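Local coordinates for protein N-acetylmuramoyl-l-alanine amidase (Bartonella henselae, PDB 3NE8) that probably cleaves the amide bond between N-acetylmuramic acid and L-alanine of peptidoglycan, as a zinc-dependent enzyme of cell-wall remodelling in bacterial division, at residues Gly18-Val23 with Gly192-Lys197; Ala34-Leu39 with Ile79-Asp84; Ala38-Leu43 with Val51-Asp56; Ala94-Ile99 with Asn150-Val155; Val187-Gly192 with Lys210-Ser215. All blocks are in the same frame, centred on the assembly; numbering follows the deposited sequence. Where two conformers were deposited one is given.

Contact 1: residues Gly18-Val23 with Gly192-Lys197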
# COMPACT_ATOMS: atom_id res chain seq x y z
N GLY A 18 2.07 -35.08 -4.08
CA GLY A 18 1.68 -34.65 -5.41
C GLY A 18 0.72 -33.47 -5.42
O GLY A 18 0.53 -32.84 -6.46
N GLY A 19 0.12 -33.17 -4.28
CA GLY A 19 -0.95 -32.19 -4.23
C GLY A 19 -2.20 -32.67 -4.96
O GLY A 19 -2.40 -33.88 -5.13
N ALA A 20 -3.03 -31.73 -5.39
CA ALA A 20 -4.28 -32.07 -6.08
C ALA A 20 -4.00 -32.74 -7.42
O ALA A 20 -2.94 -32.54 -8.02
CB ALA A 20 -5.11 -30.82 -6.28
N ARG A 21 -4.95 -33.54 -7.88
CA ARG A 21 -4.83 -34.23 -9.16
C ARG A 21 -6.03 -33.88 -10.03
O ARG A 21 -7.19 -34.03 -9.61
CB ARG A 21 -4.78 -35.74 -8.93
CG ARG A 21 -4.62 -36.55 -10.20
CD ARG A 21 -4.73 -38.05 -9.93
NE ARG A 21 -4.61 -38.84 -11.15
CZ ARG A 21 -5.61 -39.12 -11.97
NH1 ARG A 21 -6.84 -38.67 -11.72
NH2 ARG A 21 -5.40 -39.86 -13.06
N GLY A 22 -5.76 -33.40 -11.24
CA GLY A 22 -6.82 -33.13 -12.20
C GLY A 22 -7.37 -34.38 -12.86
O GLY A 22 -6.81 -35.48 -12.74
N VAL A 23 -8.49 -34.22 -13.57
CA VAL A 23 -9.14 -35.34 -14.25
C VAL A 23 -8.25 -35.92 -15.35
O VAL A 23 -8.37 -37.10 -15.69
CB VAL A 23 -10.52 -34.95 -14.83
CG1 VAL A 23 -10.37 -34.06 -16.06
CG2 VAL A 23 -11.34 -36.19 -15.17
N GLY A 192 -5.38 -21.43 -9.91
CA GLY A 192 -6.72 -21.92 -10.23
C GLY A 192 -6.97 -23.13 -9.36
O GLY A 192 -6.08 -23.55 -8.62
N TYR A 193 -8.16 -23.72 -9.44
CA TYR A 193 -8.48 -24.88 -8.62
C TYR A 193 -8.60 -26.13 -9.46
O TYR A 193 -9.45 -26.22 -10.35
CB TYR A 193 -9.76 -24.63 -7.80
CG TYR A 193 -9.58 -23.49 -6.84
CD1 TYR A 193 -9.02 -23.70 -5.58
CD2 TYR A 193 -9.91 -22.19 -7.20
CE1 TYR A 193 -8.82 -22.64 -4.70
CE2 TYR A 193 -9.72 -21.12 -6.32
CZ TYR A 193 -9.17 -21.36 -5.07
OH TYR A 193 -8.97 -20.32 -4.19
N LEU A 194 -7.77 -27.12 -9.18
CA LEU A 194 -7.83 -28.37 -9.93
C LEU A 194 -9.12 -29.16 -9.70
O LEU A 194 -9.39 -30.13 -10.41
CB LEU A 194 -6.59 -29.23 -9.65
CG LEU A 194 -5.37 -28.81 -10.48
CD1 LEU A 194 -4.11 -29.54 -10.03
CD2 LEU A 194 -5.62 -29.06 -11.96
N SER A 195 -9.92 -28.75 -8.72
CA SER A 195 -11.23 -29.34 -8.49
C SER A 195 -12.26 -28.87 -9.51
O SER A 195 -13.35 -29.44 -9.61
CB SER A 195 -11.72 -29.03 -7.07
OG SER A 195 -11.39 -27.71 -6.68
N ASN A 196 -11.93 -27.83 -10.26
CA ASN A 196 -12.82 -27.29 -11.28
C ASN A 196 -12.30 -27.60 -12.68
O ASN A 196 -11.13 -27.34 -12.99
CB ASN A 196 -12.97 -25.78 -11.11
CG ASN A 196 -13.87 -25.17 -12.16
OD1 ASN A 196 -13.41 -24.79 -13.23
ND2 ASN A 196 -15.16 -25.10 -11.86
N LYS A 197 -13.16 -28.15 -13.53
CA LYS A 197 -12.74 -28.65 -14.84
C LYS A 197 -12.28 -27.55 -15.78
O LYS A 197 -11.38 -27.77 -16.59
CB LYS A 197 -13.89 -29.42 -15.49
CG LYS A 197 -14.33 -30.61 -14.69
CD LYS A 197 -13.36 -31.76 -14.87
CE LYS A 197 -13.69 -32.90 -13.93
NZ LYS A 197 -13.32 -32.55 -12.53
O HOH W 1 -9.68 -32.92 -9.37
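Two loops meet beside the zinc site here, with the methyl of A20 packed on L194. A20 CB lies 4.0 Å from L194 CB, and the leucine then parts its two branches along the other loop. L194 CD1 sits 3.8 Å from A20 O, while CD2 of the same leucine faces the alpha carbon of G22, where no side chain intervenes. Between these loops a water makes the polar link: it donates to R21 O at 2.7 Å and to L194 O at 3.0 Å, so both carbonyls are satisfied without a direct bond between the two loops. In the fold, G18-V23 follows strand 5-11, and G192-K197 leaves strand 186-190 through a type I turn from Y193 to N196 that leads into helix 197-203, with N196 as the N-cap. A20 N bonds to E28, a zinc ligand, and V23 N to E200 on helix 197-203. At the solvent-exposed end of the contact, the side chains of V23 and K197 cross at about a right angle. The lysine chain bends at chi2 (-78°), and this brings its CE to 3.9 Å from V23 CB; the touching there is done by aliphatic carbon, with CD of K197 near CG1 of V23.

Contact 2: residues Ala34-Leu39 with Ile79-Asp84. With ZN (zinc ion), chain B.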
# COMPACT_ATOMS: atom_id res chain seq x y z
N ALA A 34 6.09 -25.58 -12.59
CA ALA A 34 6.12 -24.99 -13.93
C ALA A 34 5.74 -23.51 -13.85
O ALA A 34 6.31 -22.66 -14.54
CB ALA A 34 5.17 -25.73 -14.87
N PHE A 35 4.74 -23.20 -13.05
CA PHE A 35 4.32 -21.81 -12.90
C PHE A 35 5.43 -20.97 -12.26
O PHE A 35 5.70 -19.84 -12.69
CB PHE A 35 3.02 -21.69 -12.11
CG PHE A 35 2.46 -20.29 -12.14
CD1 PHE A 35 1.61 -19.90 -13.17
CD2 PHE A 35 2.83 -19.36 -11.19
CE1 PHE A 35 1.11 -18.61 -13.22
CE2 PHE A 35 2.34 -18.06 -11.24
CZ PHE A 35 1.48 -17.70 -12.26
N ALA A 36 6.04 -21.50 -11.21
CA ALA A 36 7.13 -20.79 -10.54
C ALA A 36 8.26 -20.50 -11.52
O ALA A 36 8.84 -19.41 -11.50
CB ALA A 36 7.64 -21.58 -9.35
N ARG A 37 8.60 -21.48 -12.35
CA ARG A 37 9.65 -21.29 -13.35
C ARG A 37 9.26 -20.20 -14.36
O ARG A 37 10.11 -19.40 -14.78
CB ARG A 37 9.97 -22.63 -14.02
CG ARG A 37 10.69 -23.58 -13.08
CD ARG A 37 10.75 -24.99 -13.60
NE ARG A 37 11.69 -25.80 -12.83
CZ ARG A 37 11.88 -27.11 -13.00
NH1 ARG A 37 11.12 -27.79 -13.86
NH2 ARG A 37 12.80 -27.74 -12.28
N ALA A 38 7.99 -20.17 -14.76
CA ALA A 38 7.53 -19.13 -15.68
C ALA A 38 7.60 -17.74 -15.04
O ALA A 38 7.99 -16.77 -15.69
CB ALA A 38 6.12 -19.44 -16.15
N LEU A 39 7.20 -17.65 -13.78
CA LEU A 39 7.25 -16.38 -13.07
C LEU A 39 8.70 -15.94 -12.87
O LEU A 39 9.03 -14.76 -13.04
CB LEU A 39 6.47 -16.49 -11.76
CG LEU A 39 6.45 -15.24 -10.86
CD1 LEU A 39 5.99 -14.00 -11.62
CD2 LEU A 39 5.54 -15.51 -9.68
N ILE A 79 6.13 -15.73 -2.19
CA ILE A 79 4.90 -16.11 -2.87
C ILE A 79 4.82 -17.63 -2.94
O ILE A 79 5.66 -18.26 -3.58
CB ILE A 79 4.83 -15.53 -4.29
CG1 ILE A 79 4.98 -14.00 -4.28
CG2 ILE A 79 3.54 -15.94 -4.97
CD1 ILE A 79 5.08 -13.37 -5.66
N SER A 80 3.82 -18.21 -2.29
CA SER A 80 3.60 -19.64 -2.37
C SER A 80 2.54 -19.90 -3.43
O SER A 80 1.46 -19.28 -3.41
CB SER A 80 3.15 -20.19 -1.02
OG SER A 80 3.12 -21.62 -1.03
N ILE A 81 2.85 -20.80 -4.35
CA ILE A 81 2.06 -21.03 -5.56
C ILE A 81 1.35 -22.37 -5.48
O ILE A 81 2.00 -23.40 -5.25
CB ILE A 81 3.00 -21.01 -6.78
CG1 ILE A 81 3.66 -19.63 -6.93
CG2 ILE A 81 2.27 -21.43 -8.06
CD1 ILE A 81 4.95 -19.64 -7.70
N HIS A 82 0.03 -22.35 -5.66
CA HIS A 82 -0.84 -23.52 -5.48
C HIS A 82 -1.88 -23.66 -6.57
O HIS A 82 -2.16 -22.71 -7.30
CB HIS A 82 -1.51 -23.44 -4.10
CG HIS A 82 -0.55 -23.71 -2.99
ND1 HIS A 82 -0.42 -24.95 -2.42
CD2 HIS A 82 0.42 -22.93 -2.45
CE1 HIS A 82 0.56 -24.92 -1.53
NE2 HIS A 82 1.09 -23.70 -1.53
N ALA A 83 -2.42 -24.87 -6.67
CA ALA A 83 -3.55 -25.16 -7.55
C ALA A 83 -4.35 -26.30 -6.91
O ALA A 83 -4.32 -27.45 -7.36
CB ALA A 83 -3.07 -25.54 -8.94
N ASP A 84 -5.07 -25.96 -5.84
CA ASP A 84 -5.64 -26.96 -4.96
C ASP A 84 -7.02 -27.44 -5.36
O ASP A 84 -7.67 -26.90 -6.26
CB ASP A 84 -5.71 -26.39 -3.54
CG ASP A 84 -4.34 -26.31 -2.91
OD1 ASP A 84 -3.75 -27.38 -2.69
OD2 ASP A 84 -3.85 -25.19 -2.67
ZN ZN B . -1.74 -26.68 -2.58
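I81 meets helix 28-45 through two separate methyls, one against F35 and one against A36. This apolar part is all carbon. I81 CG2 comes obliquely to the phenyl ring, 3.8 Å from F35 CD2, and the two side chains cross at about a right angle. The other branch, CG1, lies beside the isoleucine's own backbone N (chi1 -63°) and carries I81 CD1 to 3.7 Å from A36 CB. All three residues are buried; A36 also packs on P11, and L39 on L9, of strand 5-11.

The polar part lies along 79-84 itself. H82 NE2 donates to S80 OG at 2.9 Å, a bent bond of 132° with the oxygen almost in the imidazole plane. S80, itself tied to D10, probably helps the zinc bond to hold the ring's rotation.

Metal bonds make up the rest. H82 ND1 binds zinc at 2.2 Å. D84 holds the metal unevenly, with OD1 at 2.1 Å and D84 OD2 at 2.6 Å from the zinc. H13, E28 and E115 complete the site, which lies at the C-terminal end of a parallel strand in the alpha/beta fold of N-acetylmuramoyl-L-alanine amidases of the zinc exopeptidase clan.

Contact 3: residues Ala38-Leu43 with Val51-Asp56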
# COMPACT_ATOMS: atom_id res chain seq x y z
N ALA A 38 7.99 -20.17 -14.76
CA ALA A 38 7.53 -19.13 -15.68
C ALA A 38 7.60 -17.74 -15.04
O ALA A 38 7.99 -16.77 -15.69
CB ALA A 38 6.12 -19.44 -16.15
N LEU A 39 7.20 -17.65 -13.78
CA LEU A 39 7.25 -16.38 -13.07
C LEU A 39 8.70 -15.94 -12.87
O LEU A 39 9.03 -14.76 -13.04
CB LEU A 39 6.47 -16.49 -11.76
CG LEU A 39 6.45 -15.24 -10.86
CD1 LEU A 39 5.99 -14.00 -11.62
CD2 LEU A 39 5.54 -15.51 -9.68
N ARG A 40 9.58 -16.88 -12.53
CA ARG A 40 11.01 -16.56 -12.49
C ARG A 40 11.49 -15.98 -13.82
O ARG A 40 12.17 -14.96 -13.86
CB ARG A 40 11.82 -17.81 -12.13
CG ARG A 40 13.34 -17.66 -12.21
CD ARG A 40 14.06 -19.01 -11.93
NE ARG A 40 13.80 -20.01 -12.96
CZ ARG A 40 14.11 -21.31 -12.87
NH1 ARG A 40 14.67 -21.76 -11.78
NH2 ARG A 40 13.83 -22.16 -13.86
N ASP A 41 11.11 -16.63 -14.92
CA ASP A 41 11.52 -16.16 -16.24
C ASP A 41 11.01 -14.74 -16.51
O ASP A 41 11.75 -13.90 -17.01
CB ASP A 41 11.01 -17.11 -17.32
CG ASP A 41 11.52 -16.74 -18.70
OD1 ASP A 41 12.75 -16.77 -18.91
OD2 ASP A 41 10.69 -16.43 -19.58
N GLU A 42 9.75 -14.48 -16.20
CA GLU A 42 9.20 -13.14 -16.40
C GLU A 42 9.94 -12.11 -15.56
O GLU A 42 10.23 -11.02 -16.03
CB GLU A 42 7.70 -13.13 -16.10
CG GLU A 42 6.84 -13.94 -17.08
CD GLU A 42 6.96 -13.46 -18.51
OE1 GLU A 42 6.89 -12.24 -18.74
OE2 GLU A 42 7.12 -14.31 -19.41
N LEU A 43 10.22 -12.45 -14.31
CA LEU A 43 10.93 -11.52 -13.44
C LEU A 43 12.35 -11.25 -13.94
O LEU A 43 12.85 -10.13 -13.82
CB LEU A 43 10.96 -12.05 -12.00
CG LEU A 43 9.61 -11.98 -11.30
CD1 LEU A 43 9.64 -12.83 -10.05
CD2 LEU A 43 9.28 -10.54 -10.94
N VAL A 51 15.64 -13.52 -7.96
CA VAL A 51 14.64 -14.53 -7.66
C VAL A 51 15.29 -15.82 -7.20
O VAL A 51 16.30 -16.24 -7.76
CB VAL A 51 13.85 -14.88 -8.93
CG1 VAL A 51 12.75 -15.90 -8.62
CG2 VAL A 51 13.26 -13.63 -9.55
N ALA A 52 14.70 -16.46 -6.20
CA ALA A 52 15.08 -17.81 -5.83
C ALA A 52 13.81 -18.62 -5.63
O ALA A 52 12.75 -18.07 -5.31
CB ALA A 52 15.92 -17.83 -4.56
N LEU A 53 13.91 -19.93 -5.86
CA LEU A 53 12.82 -20.86 -5.60
C LEU A 53 13.13 -21.70 -4.36
O LEU A 53 14.30 -22.04 -4.12
CB LEU A 53 12.61 -21.78 -6.81
CG LEU A 53 11.64 -21.31 -7.89
CD1 LEU A 53 12.02 -19.94 -8.47
CD2 LEU A 53 11.53 -22.34 -9.00
N THR A 54 12.12 -22.03 -3.57
CA THR A 54 12.33 -22.94 -2.44
C THR A 54 12.79 -24.32 -2.91
O THR A 54 13.58 -24.98 -2.23
CB THR A 54 11.07 -23.08 -1.58
OG1 THR A 54 10.00 -23.52 -2.42
CG2 THR A 54 10.71 -21.75 -0.91
N ARG A 55 12.24 -24.78 -4.03
CA ARG A 55 12.68 -25.99 -4.72
C ARG A 55 12.67 -25.70 -6.20
O ARG A 55 11.78 -25.00 -6.71
CB ARG A 55 11.77 -27.19 -4.42
CG ARG A 55 10.36 -27.06 -4.99
CD ARG A 55 9.49 -28.24 -4.59
NE ARG A 55 8.10 -28.15 -5.06
CZ ARG A 55 7.63 -28.71 -6.17
NH1 ARG A 55 8.45 -29.38 -6.98
NH2 ARG A 55 6.35 -28.61 -6.47
N ASP A 56 13.68 -26.23 -6.90
CA ASP A 56 13.72 -26.18 -8.36
C ASP A 56 13.89 -27.60 -8.90
O ASP A 56 14.63 -27.85 -9.86
CB ASP A 56 14.81 -25.25 -8.86
CG ASP A 56 14.60 -24.81 -10.30
OD1 ASP A 56 15.54 -24.25 -10.87
OD2 ASP A 56 13.50 -25.05 -10.85
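The carboxylate of D56 is gripped by two arginines of helix 28-45, and the one within this contact is R40. R40 NH1 donates to D56 OD1 at 2.8 Å, with an N-H...O angle of 156°, as a salt bridge. The acceptor lies practically in the guanidinium plane, at its edge, but seen from the aspartate the donor stands well above the carboxylate, 53° out of its plane. The planes of the two flat groups are not far from perpendicular, 74° apart, and a single N-H makes the bond rather than a side-on pair. D56 OD2 has its own partner in R37, one helical turn earlier.

To arrive there, the R40 chain runs extended from the helix and then bends at chi3, passing over the strand residues on the way. Its CG lies 4.0 Å from V51 CG1, and farther along R40 CD is 4.1 Å from L53 CD1, where the two side chains cross at about a right angle. The other methyl of the valine serves the next turn of the helix: V51 CG2 is 3.7 Å from L43 CB and equally close to CD1 of that leucine.

Helix 38-43 runs antiparallel to strand 51-53, their axes 9.2 Å apart, as expected in the beta-alpha-beta unit formed by strand 5-11, helix 28-45 and strand 49-53. With two arginines sharing one carboxylate, D56 probably stays ionised at this partly exposed edge, while the aliphatic stem of R40 roofs V51 and L53.

Contact 4: residues Ala94-Ile99 with Asn150-Val155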
# COMPACT_ATOMS: atom_id res chain seq x y z
N ALA A 94 -8.51 -17.33 -10.14
CA ALA A 94 -7.34 -16.96 -9.35
C ALA A 94 -7.76 -16.36 -8.02
O ALA A 94 -8.76 -15.63 -7.94
CB ALA A 94 -6.46 -16.00 -10.14
N THR A 95 -7.00 -16.67 -6.97
CA THR A 95 -7.26 -16.18 -5.62
C THR A 95 -5.93 -15.86 -4.96
O THR A 95 -4.93 -16.54 -5.20
CB THR A 95 -7.94 -17.27 -4.75
OG1 THR A 95 -8.94 -17.96 -5.50
CG2 THR A 95 -8.58 -16.67 -3.51
N VAL A 96 -5.93 -14.84 -4.10
CA VAL A 96 -4.76 -14.53 -3.28
C VAL A 96 -5.14 -14.60 -1.82
O VAL A 96 -6.13 -13.97 -1.39
CB VAL A 96 -4.15 -13.15 -3.60
CG1 VAL A 96 -2.85 -12.97 -2.83
CG2 VAL A 96 -3.93 -12.98 -5.09
N TYR A 97 -4.37 -15.34 -1.04
CA TYR A 97 -4.58 -15.47 0.40
C TYR A 97 -3.45 -14.82 1.18
O TYR A 97 -2.27 -14.94 0.82
CB TYR A 97 -4.68 -16.94 0.83
CG TYR A 97 -5.84 -17.68 0.24
CD1 TYR A 97 -7.03 -17.83 0.95
CD2 TYR A 97 -5.77 -18.24 -1.03
CE1 TYR A 97 -8.11 -18.52 0.41
CE2 TYR A 97 -6.83 -18.92 -1.58
CZ TYR A 97 -8.00 -19.06 -0.86
OH TYR A 97 -9.09 -19.73 -1.40
N THR A 98 -3.81 -14.13 2.25
CA THR A 98 -2.86 -13.66 3.25
C THR A 98 -3.15 -14.38 4.57
O THR A 98 -4.19 -15.05 4.69
CB THR A 98 -2.95 -12.14 3.44
OG1 THR A 98 -4.32 -11.74 3.58
CG2 THR A 98 -2.37 -11.45 2.23
N ILE A 99 -2.27 -14.24 5.55
CA ILE A 99 -2.42 -14.97 6.79
C ILE A 99 -3.38 -14.25 7.75
O ILE A 99 -3.46 -13.02 7.76
CB ILE A 99 -1.07 -15.21 7.48
CG1 ILE A 99 -1.20 -16.33 8.53
CG2 ILE A 99 -0.53 -13.92 8.09
CD1 ILE A 99 0.12 -16.83 9.07
N ASN A 150 -0.96 -5.25 0.97
CA ASN A 150 -0.73 -4.36 -0.16
C ASN A 150 -0.43 -5.16 -1.42
O ASN A 150 -1.00 -4.91 -2.48
CB ASN A 150 0.42 -3.40 0.15
CG ASN A 150 0.78 -2.54 -1.04
OD1 ASN A 150 1.59 -2.91 -1.86
ND2 ASN A 150 0.15 -1.38 -1.14
N PHE A 151 0.47 -6.13 -1.31
CA PHE A 151 0.80 -6.92 -2.48
C PHE A 151 -0.40 -7.72 -2.98
O PHE A 151 -0.67 -7.78 -4.18
CB PHE A 151 1.99 -7.84 -2.21
CG PHE A 151 2.40 -8.64 -3.41
CD1 PHE A 151 2.89 -8.00 -4.54
CD2 PHE A 151 2.25 -10.02 -3.44
CE1 PHE A 151 3.26 -8.72 -5.67
CE2 PHE A 151 2.62 -10.75 -4.57
CZ PHE A 151 3.12 -10.10 -5.68
N ALA A 152 -1.13 -8.36 -2.06
CA ALA A 152 -2.31 -9.11 -2.45
C ALA A 152 -3.28 -8.22 -3.25
O ALA A 152 -3.81 -8.63 -4.29
CB ALA A 152 -3.02 -9.71 -1.22
N ASN A 153 -3.52 -7.01 -2.74
CA ASN A 153 -4.42 -6.06 -3.39
C ASN A 153 -3.97 -5.72 -4.78
O ASN A 153 -4.77 -5.68 -5.72
CB ASN A 153 -4.50 -4.76 -2.60
CG ASN A 153 -5.45 -4.84 -1.43
OD1 ASN A 153 -6.27 -5.75 -1.34
ND2 ASN A 153 -5.34 -3.88 -0.51
N ASN A 154 -2.68 -5.47 -4.93
CA ASN A 154 -2.16 -5.11 -6.23
C ASN A 154 -2.25 -6.27 -7.22
O ASN A 154 -2.57 -6.07 -8.39
CB ASN A 154 -0.74 -4.59 -6.15
CG ASN A 154 -0.40 -3.67 -7.30
OD1 ASN A 154 -1.23 -2.84 -7.70
ND2 ASN A 154 0.80 -3.79 -7.83
N VAL A 155 -1.97 -7.48 -6.74
CA VAL A 155 -2.04 -8.65 -7.61
C VAL A 155 -3.45 -8.80 -8.17
O VAL A 155 -3.63 -8.98 -9.38
CB VAL A 155 -1.61 -9.93 -6.87
CG1 VAL A 155 -2.01 -11.15 -7.67
CG2 VAL A 155 -0.10 -9.92 -6.63
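Strand 94-99 and helix 150-155 run almost exactly antiparallel, at 173° between their directions and with axes 8.7 Å apart; V96 and A152 have the nearest alpha carbons. This is the layered packing of an alpha/beta fold, in which helix 135-161 lies against one face of the mixed sheet.

The small side chain of A152 lets the helix settle close to the strand. A152 CB touches V96 CG1 at 3.6 Å, and the same methyl reaches T98 CG2 at 3.9 Å, so it rests between two alternate residues of the strand. V96 uses both its branches: with CG1 placed opposite the backbone N (chi1 -173°), CG2 is left to meet V155, at 3.7 Å from V155 CG1. No hydrogen bond passes between the segments. T98 turns its methyl to the helix, while its OG1 is bonded to H171 on the neighbouring strand 170-174.

On the reverse of the strand, Y97 points away from the helix, and its hydroxyl is bonded to Y193. Other residues of the helix meet the second subunit of the assembly: N150 packs on N150 of that subunit and N153 on its Y226. Within the helix, V155 CG2 stands 3.3 Å above one face of the F151 ring, offset toward its rim.

Contact 5: residues Val187-Gly192 with Lys210-Ser215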
# COMPACT_ATOMS: atom_id res chain seq x y z
N VAL A 187 2.33 -14.08 0.52
CA VAL A 187 1.00 -14.41 0.04
C VAL A 187 1.00 -15.81 -0.53
O VAL A 187 2.05 -16.33 -0.95
CB VAL A 187 0.49 -13.41 -1.04
CG1 VAL A 187 0.46 -11.98 -0.50
CG2 VAL A 187 1.31 -13.50 -2.32
N LEU A 188 -0.18 -16.41 -0.58
CA LEU A 188 -0.39 -17.69 -1.24
C LEU A 188 -1.33 -17.45 -2.41
O LEU A 188 -2.44 -16.92 -2.24
CB LEU A 188 -0.98 -18.71 -0.26
CG LEU A 188 -1.16 -20.14 -0.77
CD1 LEU A 188 -1.05 -21.13 0.38
CD2 LEU A 188 -2.47 -20.32 -1.52
N ILE A 189 -0.88 -17.78 -3.61
CA ILE A 189 -1.69 -17.57 -4.81
C ILE A 189 -2.18 -18.89 -5.34
O ILE A 189 -1.38 -19.79 -5.61
CB ILE A 189 -0.91 -16.84 -5.91
CG1 ILE A 189 -0.45 -15.47 -5.40
CG2 ILE A 189 -1.77 -16.69 -7.16
CD1 ILE A 189 0.32 -14.66 -6.42
N GLU A 190 -3.50 -19.04 -5.43
CA GLU A 190 -4.08 -20.16 -6.16
C GLU A 190 -4.18 -19.71 -7.60
O GLU A 190 -4.91 -18.77 -7.92
CB GLU A 190 -5.47 -20.50 -5.63
CG GLU A 190 -5.49 -21.03 -4.21
CD GLU A 190 -5.00 -22.45 -4.06
OE1 GLU A 190 -4.79 -23.15 -5.08
OE2 GLU A 190 -4.82 -22.88 -2.90
N ILE A 191 -3.41 -20.33 -8.48
CA ILE A 191 -3.50 -19.88 -9.85
C ILE A 191 -4.82 -20.35 -10.45
O ILE A 191 -5.33 -19.68 -11.36
CB ILE A 191 -2.30 -20.27 -10.68
CG1 ILE A 191 -2.14 -21.78 -10.65
CG2 ILE A 191 -1.06 -19.56 -10.15
CD1 ILE A 191 -1.12 -22.30 -11.64
N GLY A 192 -5.38 -21.43 -9.91
CA GLY A 192 -6.72 -21.92 -10.23
C GLY A 192 -6.97 -23.13 -9.36
O GLY A 192 -6.08 -23.55 -8.62
N LYS A 210 1.78 -18.36 -18.64
CA LYS A 210 2.74 -17.29 -18.90
C LYS A 210 2.08 -15.91 -18.78
O LYS A 210 2.65 -14.99 -18.21
CB LYS A 210 3.36 -17.45 -20.29
CG LYS A 210 4.40 -16.41 -20.64
CD LYS A 210 4.97 -16.64 -22.02
CE LYS A 210 6.12 -15.70 -22.32
NZ LYS A 210 6.81 -16.07 -23.59
N GLN A 211 0.86 -15.77 -19.30
CA GLN A 211 0.15 -14.50 -19.21
C GLN A 211 -0.14 -14.13 -17.76
O GLN A 211 -0.00 -12.97 -17.36
CB GLN A 211 -1.13 -14.55 -20.04
CG GLN A 211 -0.83 -14.60 -21.54
CD GLN A 211 -2.04 -14.93 -22.39
OE1 GLN A 211 -3.15 -15.09 -21.88
NE2 GLN A 211 -1.82 -15.05 -23.69
N MSE A 212 -0.51 -15.11 -16.95
CA MSE A 212 -0.75 -14.83 -15.54
C MSE A 212 0.55 -14.49 -14.83
O MSE A 212 0.59 -13.57 -14.01
CB MSE A 212 -1.46 -15.99 -14.84
CG MSE A 212 -1.76 -15.70 -13.39
SE MSE A 212 -2.92 -17.03 -12.56
CE MSE A 212 -2.85 -16.39 -10.73
N ALA A 213 1.61 -15.24 -15.13
CA ALA A 213 2.91 -14.95 -14.55
C ALA A 213 3.37 -13.53 -14.90
O ALA A 213 3.94 -12.84 -14.07
CB ALA A 213 3.93 -15.99 -14.99
N ALA A 214 3.13 -13.11 -16.14
CA ALA A 214 3.52 -11.77 -16.56
C ALA A 214 2.81 -10.70 -15.74
O ALA A 214 3.40 -9.68 -15.38
CB ALA A 214 3.25 -11.57 -18.04
N SER A 215 1.53 -10.93 -15.44
CA SER A 215 0.76 -9.98 -14.64
C SER A 215 1.32 -9.93 -13.21
O SER A 215 1.50 -8.85 -12.64
CB SER A 215 -0.71 -10.40 -14.62
OG SER A 215 -1.47 -9.51 -13.81
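Residues 187-190 are the end of strand 186-190, and I191, just past it, has the alpha carbon nearest to helix 210-215: I191 CA is 8.1 Å from M212 CA. One long side chain spans that distance. M212, built as selenomethionine, is extended throughout, with CG opposite the backbone N (chi1 -178°) and no bend beyond it, and the reach places its terminal methyl between two isoleucines. M212 CE is 3.7 Å from I189 CG2, where the two side chains run alongside one another, pointing opposite ways. I191 was deposited in two conformers, so its part is less certain; in the one described here, M212 CE lies 3.7 Å from both CA and CG2 of I191, and the selenium stands beside CB of that residue.

No hydrogen bond crosses between the segments; besides the isoleucine carbons, M212 CE meets the backbone O of E190 at 4.2 Å. Alternation along the strand sorts the side chains: I189 faces the helix, whereas E190 turns the other way, toward the zinc side, and its OE1 accepts from the backbone N of D84.

M212 also packs on A94 of strand 94-99 and on L159 of helix 135-161. K210 touches E42 on helix 28-45, and S215 touches N158 and L159 on helix 135-161, so helix 206-227 lies between these two helices, with M212 filling in beneath it at the end of strand 186-190.

In the fold
Contacts 2, 4 and 5 share the central sheet, in which strand 186-190 runs between strands 77-82 and 94-99: S80 O is 2.8 Å from I189 N on one flank, and Y97 N is 2.8 Å from L188 O on the other. The centres of contacts 2 and 5 are about 7 Å apart. Contact 3 continues from contact 2 along helix 28-45 to the sheet's edge strand. Contact 1 lies past the strand ends, where L194 CD1 packs 3.4 Å from A83 O of contact 2. Zinc is bound within contact 2. In contact 1 the side chain of A20 is about 6 Å from the bound zinc ion. In contact 4 the side chain of V96 is about 14 Å from the bound zinc ion.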